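Local coordinates for protein putative transcriptional regulator (MarR/EmrR family) (Acinetobacter sp. ADP1, PDB 3NRV) that probably binds DNA as a dimeric transcriptional regulator of the MarR/EmrR family, through a winged helix-turn-helix domain in each subunit, at residues M40-I45 with K76-K81; K82-N87 with I98-M103. One frame throughout, in Å; residues are numbered along the deposited sequence. Where two conformers were deposited one is given.

Contact 1: residues M40-I45 with K76-K81. With SO4 (sulfate ion), chain L.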
HETATM    1  N   MSE C  40       5.293  -0.985   8.610  1.00 25.41           N
HETATM    2  CA  MSE C  40       5.473  -0.400   7.280  1.00 25.11           C
HETATM    3  C   MSE C  40       4.710   0.924   7.166  1.00 22.91           C
HETATM    4  O   MSE C  40       5.188   1.906   6.596  1.00 24.58           O
HETATM    5  CB  MSE C  40       4.976  -1.409   6.214  1.00 26.08           C
HETATM    6  CG  MSE C  40       4.801  -0.828   4.782  1.00 32.72           C
HETATM    7 SE   MSE C  40       6.582  -0.128   4.258  0.80 43.46          SE
HETATM    8  CE  MSE C  40       6.418  -0.180   2.315  1.00 36.60           C
ATOM      9  N   THR C  41       3.506   0.959   7.714  1.00 23.92           N
ATOM     10  CA  THR C  41       2.704   2.174   7.608  1.00 25.44           C
ATOM     11  C   THR C  41       3.292   3.321   8.431  1.00 25.61           C
ATOM     12  O   THR C  41       3.311   4.474   7.993  1.00 24.64           O
ATOM     13  CB  THR C  41       1.231   1.910   7.949  1.00 28.56           C
ATOM     14  OG1 THR C  41       0.698   0.997   6.977  1.00 27.43           O
ATOM     15  CG2 THR C  41       0.434   3.217   7.921  1.00 26.31           C
ATOM     16  N   GLU C  42       3.800   3.005   9.616  1.00 25.29           N
ATOM     17  CA  GLU C  42       4.575   3.993  10.372  1.00 22.91           C
ATOM     18  C   GLU C  42       5.731   4.553   9.542  1.00 21.82           C
ATOM     19  O   GLU C  42       5.930   5.778   9.483  1.00 25.37           O
ATOM     20  CB  GLU C  42       5.080   3.376  11.686  1.00 22.69           C
ATOM     21  CG  GLU C  42       3.915   3.185  12.660  1.00 26.20           C
ATOM     22  CD  GLU C  42       4.285   2.439  13.928  1.00 33.90           C
ATOM     23  OE1 GLU C  42       5.056   1.471  13.867  1.00 34.03           O
ATOM     24  OE2 GLU C  42       3.784   2.826  14.994  1.00 39.70           O
ATOM     25  N   TRP C  43       6.499   3.660   8.921  1.00 22.17           N
ATOM     26  CA  TRP C  43       7.617   4.071   8.057  1.00 24.03           C
ATOM     27  C   TRP C  43       7.151   4.972   6.893  1.00 24.99           C
ATOM     28  O   TRP C  43       7.765   5.991   6.609  1.00 22.75           O
ATOM     29  CB  TRP C  43       8.407   2.854   7.508  1.00 25.42           C
ATOM     30  CG  TRP C  43       9.292   3.288   6.400  1.00 22.82           C
ATOM     31  CD1 TRP C  43       9.159   3.013   5.068  1.00 27.07           C
ATOM     32  CD2 TRP C  43      10.395   4.195   6.516  1.00 24.27           C
ATOM     33  NE1 TRP C  43      10.142   3.672   4.352  1.00 25.48           N
ATOM     34  CE2 TRP C  43      10.904   4.401   5.214  1.00 26.13           C
ATOM     35  CE3 TRP C  43      11.005   4.834   7.596  1.00 28.31           C
ATOM     36  CZ2 TRP C  43      12.005   5.218   4.974  1.00 28.84           C
ATOM     37  CZ3 TRP C  43      12.100   5.646   7.348  1.00 30.84           C
ATOM     38  CH2 TRP C  43      12.584   5.829   6.049  1.00 24.93           C
ATOM     39  N   ARG C  44       6.069   4.595   6.216  1.00 20.13           N
ATOM     40  CA  ARG C  44       5.577   5.405   5.101  1.00 25.95           C
ATOM     41  C   ARG C  44       5.286   6.840   5.549  1.00 25.13           C
ATOM     42  O   ARG C  44       5.598   7.812   4.860  1.00 22.45           O
ATOM     43  CB  ARG C  44       4.320   4.766   4.466  1.00 22.65           C
ATOM     44  CG  ARG C  44       4.580   3.368   3.835  1.00 26.41           C
ATOM     45  CD  ARG C  44       3.295   2.772   3.227  1.00 23.38           C
ATOM     46  NE  ARG C  44       2.858   3.567   2.070  1.00 28.44           N
ATOM     47  CZ  ARG C  44       1.619   3.582   1.572  1.00 28.70           C
ATOM     48  NH1 ARG C  44       0.666   2.858   2.136  1.00 26.83           N
ATOM     49  NH2 ARG C  44       1.336   4.333   0.505  1.00 26.02           N
ATOM     50  N   ILE C  45       4.693   6.976   6.724  1.00 18.98           N
ATOM     51  CA  ILE C  45       4.362   8.300   7.216  1.00 20.96           C
ATOM     52  C   ILE C  45       5.603   9.099   7.639  1.00 22.88           C
ATOM     53  O   ILE C  45       5.734  10.271   7.311  1.00 21.41           O
ATOM     54  CB  ILE C  45       3.351   8.213   8.362  1.00 21.41           C
ATOM     55  CG1 ILE C  45       1.993   7.822   7.767  1.00 25.54           C
ATOM     56  CG2 ILE C  45       3.255   9.544   9.071  1.00 24.03           C
ATOM     57  CD1 ILE C  45       0.940   7.452   8.798  1.00 28.89           C
ATOM     58  N   LYS C  76      -1.266   9.072  15.675  0.50 27.04           N
ATOM     59  CA  LYS C  76      -1.432   8.952  17.128  0.50 27.83           C
ATOM     60  C   LYS C  76      -0.459   7.931  17.723  0.50 28.57           C
ATOM     61  O   LYS C  76       0.150   8.174  18.769  0.50 28.49           O
ATOM     62  CB  LYS C  76      -2.875   8.563  17.486  0.50 29.94           C
ATOM     63  CG  LYS C  76      -3.153   8.469  18.983  0.50 27.30           C
ATOM     64  CD  LYS C  76      -2.955   9.817  19.657  0.50 31.83           C
ATOM     65  CE  LYS C  76      -3.404   9.821  21.121  0.50 31.18           C
ATOM     66  NZ  LYS C  76      -3.274  11.211  21.671  0.50 35.19           N
ATOM     67  N   LYS C  77      -0.311   6.783  17.070  1.00 28.34           N
ATOM     68  CA  LYS C  77       0.651   5.789  17.556  1.00 28.15           C
ATOM     69  C   LYS C  77       2.067   6.387  17.571  1.00 28.29           C
ATOM     70  O   LYS C  77       2.830   6.186  18.520  1.00 30.44           O
ATOM     71  CB  LYS C  77       0.633   4.537  16.688  1.00 32.65           C
ATOM     72  CG  LYS C  77      -0.611   3.682  16.833  1.00 43.11           C
ATOM     73  CD  LYS C  77      -0.738   3.112  18.243  1.00 50.67           C
ATOM     74  CE  LYS C  77      -1.993   2.247  18.376  1.00 58.73           C
ATOM     75  NZ  LYS C  77      -2.177   1.733  19.765  1.00 66.81           N
ATOM     76  N   LEU C  78       2.414   7.107  16.509  1.00 24.90           N
ATOM     77  CA  LEU C  78       3.751   7.700  16.397  1.00 29.41           C
ATOM     78  C   LEU C  78       3.944   8.802  17.433  1.00 30.78           C
ATOM     79  O   LEU C  78       5.055   9.041  17.904  1.00 28.74           O
ATOM     80  CB  LEU C  78       3.994   8.246  14.992  1.00 26.69           C
ATOM     81  CG  LEU C  78       4.157   7.202  13.877  1.00 27.56           C
ATOM     82  CD1 LEU C  78       4.140   7.893  12.528  1.00 25.85           C
ATOM     83  CD2 LEU C  78       5.439   6.359  14.047  1.00 26.90           C
ATOM     84  N   GLU C  79       2.856   9.484  17.789  1.00 29.32           N
ATOM     85  CA  GLU C  79       2.924  10.443  18.888  1.00 26.04           C
ATOM     86  C   GLU C  79       3.217   9.741  20.217  1.00 28.33           C
ATOM     87  O   GLU C  79       4.034  10.215  21.000  1.00 33.94           O
ATOM     88  CB  GLU C  79       1.620  11.239  19.010  1.00 29.00           C
ATOM     89  CG  GLU C  79       1.744  12.440  19.946  1.00 31.93           C
ATOM     90  CD  GLU C  79       0.377  13.021  20.341  1.00 37.65           C
ATOM     91  OE1 GLU C  79      -0.524  12.248  20.727  1.00 36.62           O
ATOM     92  OE2 GLU C  79       0.225  14.254  20.278  1.00 41.76           O
ATOM     93  N   GLU C  80       2.541   8.628  20.472  1.00 27.67           N
ATOM     94  CA  GLU C  80       2.756   7.837  21.694  1.00 30.83           C
ATOM     95  C   GLU C  80       4.188   7.307  21.763  1.00 36.57           C
ATOM     96  O   GLU C  80       4.757   7.206  22.844  1.00 32.59           O
ATOM     97  CB  GLU C  80       1.788   6.650  21.760  1.00 31.74           C
ATOM     98  CG  GLU C  80       0.332   7.034  22.001  1.00 43.89           C
ATOM     99  CD  GLU C  80      -0.660   5.939  21.595  1.00 51.51           C
ATOM    100  OE1 GLU C  80      -0.248   4.765  21.428  1.00 54.03           O
ATOM    101  OE2 GLU C  80      -1.860   6.262  21.446  1.00 52.98           O
ATOM    102  N   LYS C  81       4.751   6.943  20.612  1.00 29.83           N
ATOM    103  CA  LYS C  81       6.123   6.421  20.554  1.00 33.90           C
ATOM    104  C   LYS C  81       7.161   7.533  20.527  1.00 33.68           C
ATOM    105  O   LYS C  81       8.371   7.270  20.498  1.00 31.15           O
ATOM    106  CB  LYS C  81       6.304   5.517  19.338  1.00 33.36           C
ATOM    107  CG  LYS C  81       5.528   4.209  19.416  1.00 37.58           C
ATOM    108  CD  LYS C  81       5.659   3.432  18.112  1.00 42.49           C
ATOM    109  CE  LYS C  81       4.704   2.245  18.075  1.00 46.46           C
ATOM    110  NZ  LYS C  81       5.170   1.239  17.079  1.00 57.65           N
TER
HETATM  111  S   SO4 L 146      -4.278  -1.241  18.295  0.80 64.53           S
HETATM  112  O1  SO4 L 146      -5.161  -2.096  19.086  1.00 70.21           O
HETATM  113  O2  SO4 L 146      -4.361  -1.648  16.892  1.00 52.59           O
HETATM  114  O3  SO4 L 146      -4.710   0.146  18.457  1.00 57.58           O
HETATM  115  O4  SO4 L 146      -2.897  -1.406  18.742  1.00 64.13           O

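Contact 2: residues K82-N87 with I98-M103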
ATOM      1  N   LYS C  82       6.673   8.772  20.513  1.00 29.76           N
ATOM      2  CA  LYS C  82       7.501   9.974  20.585  1.00 28.91           C
ATOM      3  C   LYS C  82       8.332  10.205  19.332  1.00 30.65           C
ATOM      4  O   LYS C  82       9.386  10.864  19.387  1.00 26.08           O
ATOM      5  CB  LYS C  82       8.384   9.972  21.842  1.00 31.21           C
ATOM      6  CG  LYS C  82       7.603   9.766  23.135  1.00 40.74           C
ATOM      7  CD  LYS C  82       8.448  10.088  24.348  1.00 54.66           C
ATOM      8  CE  LYS C  82       7.718   9.732  25.635  1.00 54.74           C
ATOM      9  NZ  LYS C  82       6.342  10.307  25.649  1.00 67.52           N
ATOM     10  N   TYR C  83       7.854   9.672  18.206  1.00 25.47           N
ATOM     11  CA  TYR C  83       8.467   9.941  16.900  1.00 26.92           C
ATOM     12  C   TYR C  83       7.960  11.199  16.202  1.00 25.16           C
ATOM     13  O   TYR C  83       8.640  11.764  15.328  1.00 23.16           O
ATOM     14  CB  TYR C  83       8.243   8.757  15.959  1.00 31.20           C
ATOM     15  CG  TYR C  83       9.038   7.530  16.348  1.00 28.86           C
ATOM     16  CD1 TYR C  83      10.415   7.602  16.494  1.00 32.37           C
ATOM     17  CD2 TYR C  83       8.421   6.313  16.560  1.00 25.22           C
ATOM     18  CE1 TYR C  83      11.160   6.486  16.848  1.00 36.11           C
ATOM     19  CE2 TYR C  83       9.168   5.176  16.912  1.00 33.15           C
ATOM     20  CZ  TYR C  83      10.535   5.280  17.048  1.00 34.37           C
ATOM     21  OH  TYR C  83      11.295   4.191  17.397  1.00 34.07           O
ATOM     22  N   ILE C  84       6.736  11.595  16.530  1.00 28.50           N
ATOM     23  CA  ILE C  84       6.146  12.791  15.936  1.00 29.28           C
ATOM     24  C   ILE C  84       5.541  13.652  17.022  1.00 29.24           C
ATOM     25  O   ILE C  84       5.323  13.199  18.143  1.00 25.12           O
ATOM     26  CB  ILE C  84       5.064  12.472  14.840  1.00 26.98           C
ATOM     27  CG1 ILE C  84       3.790  11.866  15.455  1.00 24.94           C
ATOM     28  CG2 ILE C  84       5.628  11.558  13.771  1.00 28.50           C
ATOM     29  CD1 ILE C  84       2.739  12.933  15.926  1.00 27.52           C
ATOM     30  N   GLU C  85       5.282  14.906  16.685  1.00 28.16           N
ATOM     31  CA  GLU C  85       4.550  15.771  17.597  1.00 33.10           C
ATOM     32  C   GLU C  85       3.641  16.658  16.756  1.00 27.82           C
ATOM     33  O   GLU C  85       3.942  16.951  15.591  1.00 29.24           O
ATOM     34  CB  GLU C  85       5.528  16.635  18.409  1.00 30.18           C
ATOM     35  CG  GLU C  85       6.356  17.530  17.511  1.00 37.49           C
ATOM     36  CD  GLU C  85       7.504  18.241  18.240  1.00 52.51           C
ATOM     37  OE1 GLU C  85       7.770  17.934  19.427  1.00 50.77           O
ATOM     38  OE2 GLU C  85       8.139  19.112  17.608  1.00 47.56           O
ATOM     39  N   VAL C  86       2.519  17.065  17.338  1.00 28.25           N
ATOM     40  CA  VAL C  86       1.590  17.946  16.650  1.00 32.96           C
ATOM     41  C   VAL C  86       2.097  19.363  16.818  1.00 33.13           C
ATOM     42  O   VAL C  86       2.364  19.798  17.923  1.00 34.04           O
ATOM     43  CB  VAL C  86       0.169  17.847  17.218  1.00 32.79           C
ATOM     44  CG1 VAL C  86      -0.736  18.905  16.562  1.00 33.59           C
ATOM     45  CG2 VAL C  86      -0.386  16.448  16.994  1.00 32.88           C
ATOM     46  N   ASN C  87       2.254  20.067  15.712  1.00 33.33           N
ATOM     47  CA  ASN C  87       2.702  21.447  15.756  1.00 41.84           C
ATOM     48  C   ASN C  87       1.502  22.345  15.493  1.00 35.28           C
ATOM     49  O   ASN C  87       0.980  22.379  14.386  1.00 37.30           O
ATOM     50  CB  ASN C  87       3.791  21.690  14.715  1.00 46.70           C
ATOM     51  CG  ASN C  87       4.349  23.096  14.775  1.00 59.60           C
ATOM     52  OD1 ASN C  87       3.768  23.981  15.407  1.00 61.90           O
ATOM     53  ND2 ASN C  87       5.486  23.313  14.111  1.00 58.94           N
ATOM     54  N   ILE C  98       1.869  18.152  11.395  1.00 32.13           N
ATOM     55  CA  ILE C  98       2.526  17.046  12.094  1.00 25.32           C
ATOM     56  C   ILE C  98       4.025  17.137  11.777  1.00 32.84           C
ATOM     57  O   ILE C  98       4.401  17.283  10.608  1.00 31.63           O
ATOM     58  CB  ILE C  98       1.986  15.690  11.614  1.00 27.03           C
ATOM     59  CG1 ILE C  98       0.445  15.629  11.729  1.00 30.46           C
ATOM     60  CG2 ILE C  98       2.677  14.514  12.364  1.00 24.16           C
ATOM     61  CD1 ILE C  98      -0.057  15.734  13.175  1.00 33.25           C
ATOM     62  N   ASN C  99       4.873  17.067  12.800  1.00 31.23           N
ATOM     63  CA  ASN C  99       6.326  17.098  12.595  1.00 31.53           C
ATOM     64  C   ASN C  99       7.035  15.924  13.267  1.00 29.23           C
ATOM     65  O   ASN C  99       6.620  15.466  14.328  1.00 28.34           O
ATOM     66  CB  ASN C  99       6.950  18.369  13.184  1.00 33.34           C
ATOM     67  CG  ASN C  99       6.402  19.647  12.585  1.00 42.39           C
ATOM     68  OD1 ASN C  99       6.056  19.717  11.408  1.00 48.21           O
ATOM     69  ND2 ASN C  99       6.352  20.681  13.401  1.00 46.16           N
ATOM     70  N   LEU C 100       8.139  15.481  12.675  1.00 25.95           N
ATOM     71  CA  LEU C 100       9.015  14.515  13.343  1.00 28.27           C
ATOM     72  C   LEU C 100       9.619  15.155  14.593  1.00 25.64           C
ATOM     73  O   LEU C 100       9.949  16.333  14.586  1.00 30.26           O
ATOM     74  CB  LEU C 100      10.152  14.093  12.407  1.00 26.35           C
ATOM     75  CG  LEU C 100       9.741  13.320  11.153  1.00 33.09           C
ATOM     76  CD1 LEU C 100      10.913  13.159  10.200  1.00 29.84           C
ATOM     77  CD2 LEU C 100       9.181  11.967  11.567  1.00 27.67           C
ATOM     78  N   THR C 101       9.745  14.402  15.671  1.00 27.86           N
ATOM     79  CA  THR C 101      10.541  14.883  16.797  1.00 30.23           C
ATOM     80  C   THR C 101      12.017  14.692  16.415  1.00 34.71           C
ATOM     81  O   THR C 101      12.322  14.191  15.323  1.00 28.83           O
ATOM     82  CB  THR C 101      10.271  14.065  18.034  1.00 28.29           C
ATOM     83  OG1 THR C 101      10.526  12.687  17.728  1.00 30.74           O
ATOM     84  CG2 THR C 101       8.802  14.239  18.505  1.00 30.72           C
ATOM     85  N   GLU C 102      12.933  15.078  17.298  1.00 33.63           N
ATOM     86  CA  GLU C 102      14.346  14.793  17.049  1.00 37.27           C
ATOM     87  C   GLU C 102      14.577  13.281  16.908  1.00 28.38           C
ATOM     88  O   GLU C 102      15.340  12.844  16.053  1.00 28.92           O
ATOM     89  CB  GLU C 102      15.247  15.373  18.149  1.00 41.00           C
ATOM     90  CG  GLU C 102      16.729  15.420  17.754  1.00 54.37           C
ATOM     91  CD  GLU C 102      17.640  15.932  18.874  1.00 76.16           C
ATOM     92  OE1 GLU C 102      18.698  16.530  18.560  1.00 55.45           O
ATOM     93  OE2 GLU C 102      17.300  15.739  20.065  1.00 70.32           O
HETATM   94  N   MSE C 103      13.907  12.483  17.732  1.00 27.46           N
HETATM   95  CA  MSE C 103      14.023  11.027  17.600  1.00 30.15           C
HETATM   96  C   MSE C 103      13.436  10.498  16.288  1.00 27.26           C
HETATM   97  O   MSE C 103      13.976   9.568  15.696  1.00 26.54           O
HETATM   98  CB  MSE C 103      13.407  10.288  18.791  1.00 34.11           C
HETATM   99  CG  MSE C 103      13.617   8.777  18.713  1.00 30.29           C
HETATM  100 SE   MSE C 103      13.249   7.792  20.379  0.75 47.11          SE
HETATM  101  CE  MSE C 103      12.717   9.283  21.493  1.00 34.64           C
TER

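Contact 1: residues M40-I45 with K76-K81
Leu78 reaches from helix 68-80 into the side of helix 40-51 and divides its two methyls between neighbouring turns of its partner. CD2 lies against the aliphatic part of Glu42, 3.8 Å from Glu42 CG, while CD1 meets the branch methyl of Ile45, with Leu78 CD1 to Ile45 CG2 at 3.9 Å. The isoleucine side chain runs obliquely to the leucine. This is the close-packed half of the contact, all three residues being buried; Thr74, one turn earlier on helix 68-80, touches both Glu42 and Ile45, and Tyr83 lies against Leu78. The two short helical segments run nearly perpendicular, with a crossing angle of -87° and axes 10.9 Å apart. In MarR-type winged helix-turn-helix domains the helix corresponding to 68-80 is the recognition helix, so the contact sets its C-terminal end against helix 40-51. Toward solvent the chemistry turns polar and looser. The extended Lys81 chain crosses that of Glu42 at about a right angle and brings NZ to the carboxylate in a salt bridge: Lys81 NZ donates to the syn lone pair of Glu42 OE2 at 3.0 Å and, weakly, to Glu42 OE1 at 3.2 Å. Glu42 OE1 also accepts from Gly39 N, so the carboxylate is gripped from its own helix start as well as from across. Lys77 presents only its CB to this carboxylate; its chain bends at chi2 (-64°) and leads away, its NZ making weak hydrogen bonds to a sulfate ion, probably from the crystallisation liquor, that Lys68 of the second subunit also binds.

Contact 2: residues K82-N87 with I98-M103
Glu85 and Asn99 face each other as an antiparallel hydrogen-bonded pair, joined by two backbone hydrogen bonds: Glu85 N to Asn99 O at 2.8 Å and Asn99 N to Glu85 O at 2.9 Å. Non-hydrogen-bonded pairs flank it, Ile84 with Leu100 and Val86 with Ile98, and the pairing continues where the backbone of Asn87 bonds to Ala97. On the Val86 side of the sheet, Ile98 spreads over two neighbours, its CG2 3.9 Å from Ile84 CD1 and its CD1 touching Val86 CG2. Toward the helix 102-122 end, Thr101 N donates to Tyr83 O at 2.9 Å, from a position well above the carbonyl plane. Thr101 then adds its side chain: OG1 sits between the backbone N and the carbonyl carbon (chi1 56°) and gives its proton to Lys82 O at 2.7 Å. The same hydroxyl accepts from Gly104 N, making Thr101 the N-cap of helix 102-122. Lys82, with positive phi, closes the preceding helix in a Schellman motif, so one threonine ties a helix end to a helix start. Just past it, Met103, a selenomethionine, lays CG 3.8 Å from Tyr83 CE1 and brings SE obliquely to the ring, 5.2 Å from its centroid, a Met-aromatic contact. Asn87 OD1 accepts from His89 N, two residues on. The two strands form the beta hairpin that is the wing of the winged helix fold. Its inner residues Ile84 and Ile98 both rest on Leu49 of helix 40-51 and Val75 of helix 68-80, Leu100 joins them on Leu49, and Tyr83 leans on Leu107 of helix 102-122.

In the fold
Contact 1 is a buried helix-helix crossing, whereas contact 2 is a hairpin nearer the surface; the centres of the two contacts lie about 10 Å apart, and both belong to the winged helix domain. Helix 68-80 leads through a short turn into the first strand of contact 2, and the join is direct: Leu78 O probably accepts a hydrogen bond from Tyr83 N, at 2.9 Å, while Ile84 CG1 packs against the backbone of Leu78 and Glu79. Helices 40-51 and 68-80 thus serve both contacts, meeting each other in the first and supporting the wing in the second. Side chains carry the crossing, with one salt bridge at its edge; backbone hydrogen bonds and a threonine cap hold the hairpin.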